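PDB 6CTH: concanavalin A-like lectin protein kinase family protein from Theobroma cacao, which probably transfers phosphate from ATP to protein substrates as the kinase domain of a plant lectin-type kinase, here with an inhibitor and a magnesium ion bound. Local coordinates for residues A[12-15]-A[16-19]; A[23-27]-A[28-32]; A[137-140]-A[141-144]; A[148-151]-A[152-156]. One frame throughout, in Å; residues are numbered along the deposited sequence.

How the interactions relate
The four contacts are all local turns of chain, yet their chemistry follows their place in the kinase fold. Interaction 1, at the surface, ends helix 7-14 with backbone bonds and one aromatic face; it touches interaction 2 through Tyr32. Interaction 2 is a glycine-rich hairpin, also at the surface, held mainly by main chain, with one serine-glutamate bond. Interaction 3 is buried and relies on a histidine and a magnesium-bound carboxylate. Interaction 4, partly buried, is a second hairpin whose turn is wrapped round one aspartate. Interactions 2 and 4 both touch the inhibitor, with their nearest atoms about 8 Å apart, while 3 and 4 lie close together in sequence.

Interaction 1 of 4, residues A[12-15]-A[16-19]; sequences KVTS and NFNA
Thr14 and Phe17 make the tight half of this local contact, where the chain leaves helix 7-14 and turns toward strand 22-25. Thr14 OG1 sits over the centre of the Phe17 ring, 3.4 Å above its plane, and it also accepts the backbone N-H of Phe17, with N to OG1 at 3.0 Å. The same hydroxyl bonds to Leu10 O in the preceding helical turn, so one small polar group ties the helix to the chain that follows and lies against an aromatic face as well. Its placement comes from a chi1 of 63°, which sets OG1 between the backbone N and the carbonyl carbon, within reach of Phe17 N, while Thr14 CG2 approaches Phe17 CE1 at 4.1 Å. Tyr32 meets the Phe17 ring edge-to-face, and Val45 packs against both Thr14 and Phe17, extending this side into the sheet.

The other side is looser and wetter. Ser15 and Asn16 are exposed. Asn18 CB lies 3.4 Å from Ser15 O, and a water also bridges these two residues, donating to Ser15 O at 2.9 Å and accepting from Asn18 ND2 at 3.0 Å. Asn18 OD1 is taken up by Glu20 N. Between the two sides runs the main-chain bond from Asn18 N to Thr14 O, 3.2 Å long and fairly straight at 165°; Thr14 O has Asn21 ND2 as a further partner. Ser15, Asn16 and Phe17 all adopt left-handed backbone conformations, and the reversal begun at Ser15 is a Schellman motif closing the C-terminal end of a helix.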
loop_
_atom_site.group_PDB
_atom_site.type_symbol
_atom_site.label_atom_id
_atom_site.label_comp_id
_atom_site.label_asym_id
_atom_site.label_seq_id
_atom_site.Cartn_x
_atom_site.Cartn_y
_atom_site.Cartn_z
ATOM N N LYS A 12 -25.013 -16.096 4.350
ATOM C CA LYS A 12 -26.248 -15.349 4.291
ATOM C C LYS A 12 -26.046 -13.897 3.897
ATOM O O LYS A 12 -26.719 -13.373 3.015
ATOM C CB LYS A 12 -26.977 -15.430 5.644
ATOM C CG LYS A 12 -28.476 -15.633 5.571
ATOM C CD LYS A 12 -29.059 -15.579 7.004
ATOM C CE LYS A 12 -30.356 -16.338 7.185
ATOM N NZ LYS A 12 -30.313 -17.737 6.638
ATOM N N VAL A 13 -25.091 -13.218 4.521
ATOM C CA VAL A 13 -24.966 -11.788 4.260
ATOM C C VAL A 13 -24.341 -11.476 2.924
ATOM O O VAL A 13 -24.584 -10.399 2.403
ATOM C CB VAL A 13 -24.248 -11.025 5.392
ATOM C CG1 VAL A 13 -25.049 -11.171 6.665
ATOM C CG2 VAL A 13 -22.802 -11.470 5.503
ATOM N N THR A 14 -23.567 -12.409 2.360
ATOM C CA THR A 14 -23.016 -12.261 0.984
ATOM C C THR A 14 -23.838 -12.911 -0.162
ATOM O O THR A 14 -23.407 -12.897 -1.330
ATOM C CB THR A 14 -21.616 -12.863 0.894
ATOM O OG1 THR A 14 -21.651 -14.274 1.143
ATOM C CG2 THR A 14 -20.683 -12.153 1.858
ATOM N N SER A 15 -24.994 -13.483 0.181
ATOM C CA SER A 15 -25.817 -14.225 -0.776
ATOM C C SER A 15 -25.021 -15.358 -1.419
ATOM O O SER A 15 -24.994 -15.479 -2.643
ATOM C CB SER A 15 -26.397 -13.315 -1.862
ATOM O OG SER A 15 -27.369 -12.452 -1.320
ATOM N N ASN A 16 -24.412 -16.191 -0.567
ATOM C CA ASN A 16 -23.560 -17.296 -0.968
ATOM C C ASN A 16 -22.468 -16.801 -1.894
ATOM O O ASN A 16 -22.240 -17.353 -2.970
ATOM C CB ASN A 16 -24.394 -18.430 -1.619
ATOM C CG ASN A 16 -25.243 -19.161 -0.616
ATOM O OD1 ASN A 16 -24.953 -19.164 0.595
ATOM N ND2 ASN A 16 -26.361 -19.783 -1.096
ATOM N N PHE A 17 -21.811 -15.719 -1.471
ATOM C CA PHE A 17 -20.708 -15.127 -2.224
ATOM C C PHE A 17 -21.027 -14.937 -3.702
ATOM O O PHE A 17 -20.264 -15.341 -4.588
ATOM C CB PHE A 17 -19.460 -15.986 -2.012
ATOM C CG PHE A 17 -19.135 -16.175 -0.567
ATOM C CD1 PHE A 17 -18.467 -15.178 0.132
ATOM C CD2 PHE A 17 -19.553 -17.326 0.107
ATOM C CE1 PHE A 17 -18.199 -15.334 1.482
ATOM C CE2 PHE A 17 -19.283 -17.493 1.454
ATOM C CZ PHE A 17 -18.607 -16.486 2.144
ATOM N N ASN A 18 -22.183 -14.324 -3.942
ATOM C CA ASN A 18 -22.722 -14.134 -5.286
ATOM C C ASN A 18 -21.783 -13.201 -6.020
ATOM O O ASN A 18 -21.249 -12.206 -5.448
ATOM C CB ASN A 18 -24.113 -13.500 -5.235
ATOM C CG ASN A 18 -24.830 -13.534 -6.574
ATOM O OD1 ASN A 18 -24.485 -12.765 -7.468
ATOM N ND2 ASN A 18 -25.866 -14.393 -6.697
ATOM N N ALA A 19 -21.604 -13.461 -7.312
ATOM C CA ALA A 19 -20.725 -12.663 -8.090
ATOM C C ALA A 19 -21.107 -11.179 -8.143
ATOM O O ALA A 19 -20.213 -10.319 -8.218
ATOM C CB ALA A 19 -20.574 -13.247 -9.519
HETATM O O HOH W 1 -27.284 -15.817 -4.463
#

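Interaction 2 of 4, residues A[23-27]-A[28-32]; sequences LGEGG and FGSVY. With FE7 (N-{(3Z)-2-oxo-3-[phenyl({4-[(piperidin-1-yl)methyl]phenyl}amino)methylidene]-2,3-dihydro-1H-indol-5-yl}ethanesulfonamide), chain B.
This is an antiparallel hairpin contact between strands 22-25 and 29-36, at the edge of the N-lobe sheet, where Leu23 and Gly24 pair with Val31 and the chain folds over the bound inhibitor. The main chain carries most of it. Val31 N donates to Gly24 O at 2.9 Å in an almost straight bond. In return Val31 O accepts Leu23 N at 2.7 Å and, more weakly, Gly24 N, so two successive residues face one partner as a classic beta bulge. Nearer the turn, Gly26 N reaches Gly29 O at 2.7 Å with a bent N-H angle of 132°, and a water bridges Gly26 O to Gly29 N, the second of its bonds being weak.

One side-chain pair reinforces the strands. Ser30 OG donates to Glu25 OE1 at 2.8 Å, meeting the syn side of the carboxylate 23° out of its plane; a bend at chi2 (-54°) folds the glutamate back across its neighbouring strand. On the other face, Val31 CB lies 3.8 Å from C12 of the inhibitor's phenyl ring, and Gly24 CA packs on the same ring. The sulfonamide oxygen O1 rests 3.5 Å from Gly26 CA. Leu23 CD1 fills in beside Val31 CG1 at 4.4 Å. At the bend, the buried Phe28 ring meets Lys46 in a cation-pi contact and touches Glu58 and Glu62 of helix 54-66. Gly24, Gly26 and Gly27 let the main chain lie against the ligand. With Gly29, Gly24 and Gly26 make the GxGxxG pattern of the glycine-rich nucleotide-binding loop of protein kinases.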
loop_
_atom_site.group_PDB
_atom_site.type_symbol
_atom_site.label_atom_id
_atom_site.label_comp_id
_atom_site.label_asym_id
_atom_site.label_seq_id
_atom_site.Cartn_x
_atom_site.Cartn_y
_atom_site.Cartn_z
ATOM N N LEU A 23 -16.464 -7.290 -4.689
ATOM C CA LEU A 23 -15.917 -5.957 -4.697
ATOM C C LEU A 23 -14.599 -5.916 -5.438
ATOM O O LEU A 23 -14.261 -4.908 -6.044
ATOM C CB LEU A 23 -15.719 -5.449 -3.248
ATOM C CG LEU A 23 -17.021 -5.203 -2.481
ATOM C CD1 LEU A 23 -16.746 -4.997 -0.983
ATOM C CD2 LEU A 23 -17.785 -4.021 -3.075
ATOM N N GLY A 24 -13.857 -7.016 -5.389
ATOM C CA GLY A 24 -12.548 -7.082 -6.064
ATOM C C GLY A 24 -11.761 -8.282 -5.582
ATOM O O GLY A 24 -12.244 -9.112 -4.815
ATOM N N GLU A 25 -10.555 -8.402 -6.113
ATOM C CA GLU A 25 -9.627 -9.424 -5.699
ATOM C C GLU A 25 -8.722 -8.818 -4.662
ATOM O O GLU A 25 -8.029 -7.849 -4.947
ATOM C CB GLU A 25 -8.763 -9.889 -6.883
ATOM C CG GLU A 25 -9.593 -10.546 -7.984
ATOM C CD GLU A 25 -10.458 -11.684 -7.521
ATOM O OE1 GLU A 25 -10.066 -12.394 -6.557
ATOM O OE2 GLU A 25 -11.540 -11.894 -8.143
ATOM N N GLY A 26 -8.692 -9.448 -3.508
ATOM C CA GLY A 26 -7.695 -9.184 -2.467
ATOM C C GLY A 26 -6.419 -9.944 -2.780
ATOM O O GLY A 26 -6.295 -10.616 -3.847
ATOM N N GLY A 27 -5.452 -9.858 -1.883
ATOM C CA GLY A 27 -4.181 -10.520 -2.111
ATOM C C GLY A 27 -4.195 -12.038 -2.151
ATOM O O GLY A 27 -3.355 -12.658 -2.797
ATOM N N PHE A 28 -5.120 -12.653 -1.434
ATOM C CA PHE A 28 -5.157 -14.108 -1.303
ATOM C C PHE A 28 -6.606 -14.585 -1.188
ATOM O O PHE A 28 -6.911 -15.582 -0.491
ATOM C CB PHE A 28 -4.239 -14.560 -0.141
ATOM C CG PHE A 28 -4.550 -13.913 1.199
ATOM C CD1 PHE A 28 -5.491 -14.478 2.068
ATOM C CD2 PHE A 28 -3.872 -12.757 1.616
ATOM C CE1 PHE A 28 -5.765 -13.895 3.308
ATOM C CE2 PHE A 28 -4.131 -12.179 2.864
ATOM C CZ PHE A 28 -5.082 -12.746 3.708
ATOM N N GLY A 29 -7.490 -13.918 -1.949
ATOM C CA GLY A 29 -8.911 -14.284 -2.028
ATOM C C GLY A 29 -9.740 -13.137 -2.602
ATOM O O GLY A 29 -9.268 -12.006 -2.734
ATOM N N SER A 30 -10.953 -13.435 -2.984
ATOM C CA SER A 30 -11.903 -12.437 -3.443
ATOM C C SER A 30 -12.570 -11.772 -2.244
ATOM O O SER A 30 -12.833 -12.429 -1.233
ATOM C CB SER A 30 -12.981 -13.106 -4.283
ATOM O OG SER A 30 -12.414 -13.525 -5.529
ATOM N N VAL A 31 -12.921 -10.507 -2.395
ATOM C CA VAL A 31 -13.637 -9.777 -1.333
ATOM C C VAL A 31 -15.062 -9.470 -1.798
ATOM O O VAL A 31 -15.274 -8.965 -2.928
ATOM C CB VAL A 31 -12.906 -8.475 -0.992
ATOM C CG1 VAL A 31 -13.563 -7.759 0.190
ATOM C CG2 VAL A 31 -11.426 -8.757 -0.701
ATOM N N TYR A 32 -16.022 -9.727 -0.910
ATOM C CA TYR A 32 -17.460 -9.565 -1.182
ATOM C C TYR A 32 -18.099 -8.576 -0.242
ATOM O O TYR A 32 -17.734 -8.560 0.939
ATOM C CB TYR A 32 -18.166 -10.905 -1.049
ATOM C CG TYR A 32 -17.698 -11.917 -2.080
ATOM C CD1 TYR A 32 -16.539 -12.657 -1.868
ATOM C CD2 TYR A 32 -18.413 -12.133 -3.261
ATOM C CE1 TYR A 32 -16.083 -13.570 -2.797
ATOM C CE2 TYR A 32 -17.948 -13.025 -4.204
ATOM C CZ TYR A 32 -16.802 -13.764 -3.954
ATOM O OH TYR A 32 -16.319 -14.674 -4.857
HETATM C C4 FE7 B . -11.594 -4.046 1.243
HETATM C C14 FE7 B . -10.222 -4.730 -3.708
HETATM C C5 FE7 B . -11.890 -3.952 2.615
HETATM C C6 FE7 B . -11.084 -4.539 3.575
HETATM C C11 FE7 B . -11.978 -3.639 -1.849
HETATM C C7 FE7 B . -9.945 -5.209 3.169
HETATM C C8 FE7 B . -13.545 -2.800 1.587
HETATM C C9 FE7 B . -12.642 -3.331 0.533
HETATM C C10 FE7 B . -12.851 -3.074 -0.805
HETATM C C12 FE7 B . -11.959 -5.008 -2.087
HETATM C C13 FE7 B . -11.083 -5.546 -3.011
HETATM N N1 FE7 B . -13.043 -3.204 2.777
HETATM N N2 FE7 B . -13.819 -2.211 -1.141
HETATM C C3 FE7 B . -10.431 -4.709 0.854
HETATM N N3 FE7 B . -17.285 -0.908 -6.408
HETATM O O2 FE7 B . -14.559 -2.131 1.429
HETATM C C2 FE7 B . -9.594 -5.261 1.823
HETATM N N FE7 B . -8.321 -5.818 1.502
HETATM S S FE7 B . -7.571 -5.961 0.074
HETATM O O FE7 B . -8.537 -5.854 -0.973
HETATM O O1 FE7 B . -6.743 -7.122 0.151
HETATM C C1 FE7 B . -6.589 -4.501 0.162
HETATM C C FE7 B . -6.012 -4.426 1.554
HETATM C C16 FE7 B . -11.110 -2.824 -2.565
HETATM C C15 FE7 B . -10.237 -3.371 -3.486
HETATM C C17 FE7 B . -14.364 -1.770 -2.368
HETATM C C22 FE7 B . -13.952 -2.284 -3.589
HETATM C C21 FE7 B . -14.485 -1.791 -4.766
HETATM C C20 FE7 B . -15.431 -0.778 -4.754
HETATM C C19 FE7 B . -15.833 -0.268 -3.531
HETATM C C18 FE7 B . -15.312 -0.757 -2.347
HETATM C C23 FE7 B . -16.022 -0.253 -6.040
HETATM C C28 FE7 B . -17.891 -0.264 -7.575
HETATM C C27 FE7 B . -19.238 -0.867 -7.901
HETATM C C26 FE7 B . -19.127 -2.360 -8.127
HETATM C C25 FE7 B . -18.388 -3.025 -6.983
HETATM C C24 FE7 B . -17.077 -2.326 -6.705
HETATM O O HOH W 2 -6.809 -13.012 -5.038
#

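Interaction 3 of 4, residues A[137-140]-A[141-144]; sequences VLHR and DIKT. With MG (magnesium ion), chain C.
His139 ND1 accepts the backbone N-H of Asp141 at 2.9 Å, and the donor lies at the edge of the imidazole, only 10° out of the ring plane. The bond is somewhat bent, 147° at the hydrogen, and runs from the side chain to the backbone two residues on. With CG anti to the backbone N (chi1 -175°), the ring is turned toward the chain that follows, presenting its ND1 edge to Asp141 N, and Ile142 CG1 packs against ND1 at 3.7 Å. Across the ring, NE2 bonds to Gly158 O, so both nitrogens are engaged and the rotation of the imidazole is fixed. Phe160 adds a further ring, set at a steep angle to it.

The histidine thus holds the backbone of Asp141, whose carboxylate is divided between two tasks. OD2 binds the magnesium ion at 2.0 Å, alongside four waters and Asp159 OD2, giving six ligands. OD1 bonds to Thr180 OG1. Lys143 NZ, also bonded to Thr180 OG1, forms a long salt bridge with Asp141 OD2 at 3.8 Å. Arg140 points elsewhere, its guanidinium reaching Leu162 O and Leu176 O. The sequence His-Arg-Asp marks this as the HRD motif of the kinase catalytic loop.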
loop_
_atom_site.group_PDB
_atom_site.type_symbol
_atom_site.label_atom_id
_atom_site.label_comp_id
_atom_site.label_asym_id
_atom_site.label_seq_id
_atom_site.Cartn_x
_atom_site.Cartn_y
_atom_site.Cartn_z
ATOM N N VAL A 137 7.068 -4.763 12.794
ATOM C CA VAL A 137 6.313 -5.496 11.784
ATOM C C VAL A 137 6.835 -5.023 10.434
ATOM O O VAL A 137 6.834 -3.836 10.140
ATOM C CB VAL A 137 4.830 -5.219 11.888
ATOM C CG1 VAL A 137 4.053 -5.841 10.741
ATOM C CG2 VAL A 137 4.321 -5.783 13.202
ATOM N N LEU A 138 7.272 -5.973 9.626
ATOM C CA LEU A 138 7.676 -5.665 8.255
ATOM C C LEU A 138 6.511 -6.090 7.419
ATOM O O LEU A 138 6.047 -7.215 7.547
ATOM C CB LEU A 138 8.914 -6.463 7.863
ATOM C CG LEU A 138 10.138 -6.198 8.709
ATOM C CD1 LEU A 138 11.301 -7.027 8.191
ATOM C CD2 LEU A 138 10.498 -4.740 8.676
ATOM N N HIS A 139 5.979 -5.167 6.636
ATOM C CA HIS A 139 4.750 -5.395 5.875
ATOM C C HIS A 139 4.962 -6.315 4.660
ATOM O O HIS A 139 4.180 -7.282 4.432
ATOM C CB HIS A 139 4.200 -4.036 5.434
ATOM C CG HIS A 139 2.880 -4.116 4.749
ATOM N ND1 HIS A 139 2.733 -4.573 3.430
ATOM C CD2 HIS A 139 1.629 -3.865 5.208
ATOM C CE1 HIS A 139 1.443 -4.549 3.117
ATOM N NE2 HIS A 139 0.751 -4.148 4.186
ATOM N N ARG A 140 5.952 -5.964 3.854
ATOM C CA ARG A 140 6.378 -6.767 2.717
ATOM C C ARG A 140 5.516 -6.695 1.466
ATOM O O ARG A 140 5.839 -7.321 0.465
ATOM C CB ARG A 140 6.629 -8.209 3.147
ATOM C CG ARG A 140 7.782 -8.326 4.125
ATOM C CD ARG A 140 8.020 -9.755 4.555
ATOM N NE ARG A 140 8.568 -10.560 3.475
ATOM C CZ ARG A 140 8.144 -11.778 3.162
ATOM N NH1 ARG A 140 7.160 -12.337 3.846
ATOM N NH2 ARG A 140 8.704 -12.437 2.163
ATOM N N ASP A 141 4.444 -5.918 1.506
ATOM C CA ASP A 141 3.625 -5.751 0.302
ATOM C C ASP A 141 2.960 -4.403 0.202
ATOM O O ASP A 141 1.767 -4.277 -0.127
ATOM C CB ASP A 141 2.637 -6.882 0.179
ATOM C CG ASP A 141 2.146 -7.103 -1.264
ATOM O OD1 ASP A 141 2.778 -6.612 -2.216
ATOM O OD2 ASP A 141 1.147 -7.834 -1.396
ATOM N N ILE A 142 3.727 -3.379 0.486
ATOM C CA ILE A 142 3.237 -2.050 0.347
ATOM C C ILE A 142 3.020 -1.729 -1.141
ATOM O O ILE A 142 3.979 -1.800 -1.899
ATOM C CB ILE A 142 4.186 -1.073 1.019
ATOM C CG1 ILE A 142 4.192 -1.322 2.544
ATOM C CG2 ILE A 142 3.820 0.349 0.689
ATOM C CD1 ILE A 142 5.418 -0.722 3.230
ATOM N N LYS A 143 1.803 -1.339 -1.515
ATOM C CA LYS A 143 1.476 -0.902 -2.851
ATOM C C LYS A 143 0.091 -0.227 -2.807
ATOM O O LYS A 143 -0.622 -0.374 -1.809
ATOM C CB LYS A 143 1.447 -2.113 -3.810
ATOM C CG LYS A 143 0.570 -3.227 -3.368
ATOM C CD LYS A 143 0.641 -4.455 -4.323
ATOM C CE LYS A 143 -0.150 -5.640 -3.903
ATOM N NZ LYS A 143 -0.071 -6.781 -4.882
ATOM N N THR A 144 -0.276 0.536 -3.848
ATOM C CA THR A 144 -1.541 1.303 -3.766
ATOM C C THR A 144 -2.828 0.477 -3.732
ATOM O O THR A 144 -3.798 0.900 -3.094
ATOM C CB THR A 144 -1.664 2.417 -4.837
ATOM O OG1 THR A 144 -1.904 1.833 -6.094
ATOM C CG2 THR A 144 -0.443 3.263 -4.938
HETATM MG MG MG C . -0.199 -9.119 -0.675
HETATM O O HOH W 3 -1.494 -8.577 -2.130
HETATM O O HOH W 4 0.740 -10.562 -1.849
HETATM O O HOH W 5 -1.435 -10.773 0.102
HETATM O O HOH W 6 0.951 -9.604 1.022
#

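Interaction 4 of 4, residues A[148-151]-A[152-156]; sequences MLDS and SFNAK. With FE7 (N-{(3Z)-2-oxo-3-[phenyl({4-[(piperidin-1-yl)methyl]phenyl}amino)methylidene]-2,3-dihydro-1H-indol-5-yl}ethanesulfonamide), chain B.
Asp150 and Asn154 face each other across the turn of a short hairpin, and all four polar atoms of the aspartate are in use. Asp150 OD1 accepts Asn154 N at 2.8 Å, from well above the carboxylate plane, and more weakly Ser152 N. OD2 offers its syn lone pair to Asn154 ND2 at 3.2 Å, with OD2 close to the plane of that amide; the two flat groups are turned 75° apart. A chi1 of 72° tucks the carboxylate beside its own backbone, facing the N-H groups of the turn. The backbone is equally well supplied: Asp150 N donates to Asn154 O at 2.9 Å, and Asp150 O receives Phe153 N at 2.9 Å as well as Asn96 ND2. Ala155 N and O are met by Asp121 and Asn73, and Ser152 O by Arg117.

Along the strands, Met148 and Lys156 form a hydrogen-bonded pair with both N-to-O distances, Met148 N to Lys156 O and Lys156 N to Met148 O, at 2.8 Å. Lys156 NZ finds its partners outside, at Lys72 O and Leu74 O. Apolar contact is modest: Leu149 CD1 touches the edge of the Phe153 ring at CD1, 3.9 Å away. Met148, bent at both outer torsions, puts CE 3.3 Å from C9 of the inhibitor. With Phe153 left-handed after a type I turn, this is a 3:5 hairpin with a G1 bulge, following the kinase catalytic loop, with Met148 at its strand end lining the ligand pocket.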
loop_
_atom_site.group_PDB
_atom_site.type_symbol
_atom_site.label_atom_id
_atom_site.label_comp_id
_atom_site.label_asym_id
_atom_site.label_seq_id
_atom_site.Cartn_x
_atom_site.Cartn_y
_atom_site.Cartn_z
ATOM N N MET A 148 -6.510 1.513 1.507
ATOM C CA MET A 148 -7.939 1.780 1.464
ATOM C C MET A 148 -8.218 3.218 1.797
ATOM O O MET A 148 -7.467 3.847 2.599
ATOM C CB MET A 148 -8.667 0.871 2.465
ATOM C CG MET A 148 -8.531 -0.610 2.208
ATOM S SD MET A 148 -9.132 -1.060 0.544
ATOM C CE MET A 148 -10.817 -0.597 0.787
ATOM N N LEU A 149 -9.285 3.757 1.234
ATOM C CA LEU A 149 -9.670 5.134 1.461
ATOM C C LEU A 149 -11.006 5.219 2.190
ATOM O O LEU A 149 -11.969 4.543 1.783
ATOM C CB LEU A 149 -9.752 5.868 0.140
ATOM C CG LEU A 149 -8.406 5.951 -0.588
ATOM C CD1 LEU A 149 -8.578 6.642 -1.943
ATOM C CD2 LEU A 149 -7.358 6.720 0.251
ATOM N N ASP A 150 -11.068 6.031 3.256
ATOM C CA ASP A 150 -12.349 6.254 3.924
ATOM C C ASP A 150 -13.132 7.345 3.208
ATOM O O ASP A 150 -12.702 7.855 2.170
ATOM C CB ASP A 150 -12.181 6.498 5.437
ATOM C CG ASP A 150 -11.591 7.837 5.785
ATOM O OD1 ASP A 150 -11.456 8.751 4.922
ATOM O OD2 ASP A 150 -11.276 8.007 7.006
ATOM N N SER A 151 -14.250 7.734 3.803
ATOM C CA SER A 151 -15.159 8.726 3.236
ATOM C C SER A 151 -14.494 10.069 3.022
ATOM O O SER A 151 -14.840 10.789 2.104
ATOM C CB SER A 151 -16.434 8.863 4.075
ATOM O OG SER A 151 -16.165 9.352 5.374
ATOM N N SER A 152 -13.590 10.427 3.918
ATOM C CA SER A 152 -12.818 11.683 3.803
ATOM C C SER A 152 -11.498 11.539 3.039
ATOM O O SER A 152 -10.626 12.445 3.099
ATOM C CB SER A 152 -12.508 12.246 5.196
ATOM O OG SER A 152 -13.641 12.264 6.024
ATOM N N PHE A 153 -11.324 10.416 2.336
ATOM C CA PHE A 153 -10.083 10.111 1.684
ATOM C C PHE A 153 -8.860 10.026 2.624
ATOM O O PHE A 153 -7.731 10.230 2.183
ATOM C CB PHE A 153 -9.853 11.088 0.534
ATOM C CG PHE A 153 -10.840 10.927 -0.581
ATOM C CD1 PHE A 153 -10.656 9.944 -1.544
ATOM C CD2 PHE A 153 -11.964 11.739 -0.661
ATOM C CE1 PHE A 153 -11.566 9.769 -2.579
ATOM C CE2 PHE A 153 -12.871 11.589 -1.716
ATOM C CZ PHE A 153 -12.676 10.592 -2.657
ATOM N N ASN A 154 -9.077 9.682 3.894
ATOM C CA ASN A 154 -7.968 9.297 4.762
ATOM C C ASN A 154 -7.560 7.874 4.364
ATOM O O ASN A 154 -8.427 7.055 4.005
ATOM C CB ASN A 154 -8.340 9.342 6.241
ATOM C CG ASN A 154 -8.740 10.762 6.727
ATOM O OD1 ASN A 154 -8.000 11.717 6.568
ATOM N ND2 ASN A 154 -9.942 10.875 7.296
ATOM N N ALA A 155 -6.262 7.597 4.406
ATOM C CA ALA A 155 -5.711 6.310 3.934
ATOM C C ALA A 155 -5.469 5.301 5.046
ATOM O O ALA A 155 -5.043 5.703 6.158
ATOM C CB ALA A 155 -4.443 6.561 3.185
ATOM N N LYS A 156 -5.788 4.027 4.806
ATOM C CA LYS A 156 -5.504 2.926 5.711
ATOM C C LYS A 156 -4.780 1.817 4.977
ATOM O O LYS A 156 -5.294 1.305 3.994
ATOM C CB LYS A 156 -6.783 2.372 6.340
ATOM C CG LYS A 156 -7.403 3.278 7.405
ATOM C CD LYS A 156 -8.705 2.739 8.000
ATOM C CE LYS A 156 -9.141 3.539 9.223
ATOM N NZ LYS A 156 -8.581 2.965 10.493
HETATM C C4 FE7 B . -11.594 -4.046 1.243
HETATM C C14 FE7 B . -10.222 -4.730 -3.708
HETATM C C5 FE7 B . -11.890 -3.952 2.615
HETATM C C6 FE7 B . -11.084 -4.539 3.575
HETATM C C11 FE7 B . -11.978 -3.639 -1.849
HETATM C C7 FE7 B . -9.945 -5.209 3.169
HETATM C C8 FE7 B . -13.545 -2.800 1.587
HETATM C C9 FE7 B . -12.642 -3.331 0.533
HETATM C C10 FE7 B . -12.851 -3.074 -0.805
HETATM C C12 FE7 B . -11.959 -5.008 -2.087
HETATM C C13 FE7 B . -11.083 -5.546 -3.011
HETATM N N1 FE7 B . -13.043 -3.204 2.777
HETATM N N2 FE7 B . -13.819 -2.211 -1.141
HETATM C C3 FE7 B . -10.431 -4.709 0.854
HETATM N N3 FE7 B . -17.285 -0.908 -6.408
HETATM O O2 FE7 B . -14.559 -2.131 1.429
HETATM C C2 FE7 B . -9.594 -5.261 1.823
HETATM N N FE7 B . -8.321 -5.818 1.502
HETATM S S FE7 B . -7.571 -5.961 0.074
HETATM O O FE7 B . -8.537 -5.854 -0.973
HETATM O O1 FE7 B . -6.743 -7.122 0.151
HETATM C C1 FE7 B . -6.589 -4.501 0.162
HETATM C C FE7 B . -6.012 -4.426 1.554
HETATM C C16 FE7 B . -11.110 -2.824 -2.565
HETATM C C15 FE7 B . -10.237 -3.371 -3.486
HETATM C C17 FE7 B . -14.364 -1.770 -2.368
HETATM C C22 FE7 B . -13.952 -2.284 -3.589
HETATM C C21 FE7 B . -14.485 -1.791 -4.766
HETATM C C20 FE7 B . -15.431 -0.778 -4.754
HETATM C C19 FE7 B . -15.833 -0.268 -3.531
HETATM C C18 FE7 B . -15.312 -0.757 -2.347
HETATM C C23 FE7 B . -16.022 -0.253 -6.040
HETATM C C28 FE7 B . -17.891 -0.264 -7.575
HETATM C C27 FE7 B . -19.238 -0.867 -7.901
HETATM C C26 FE7 B . -19.127 -2.360 -8.127
HETATM C C25 FE7 B . -18.388 -3.025 -6.983
HETATM C C24 FE7 B . -17.077 -2.326 -6.705
#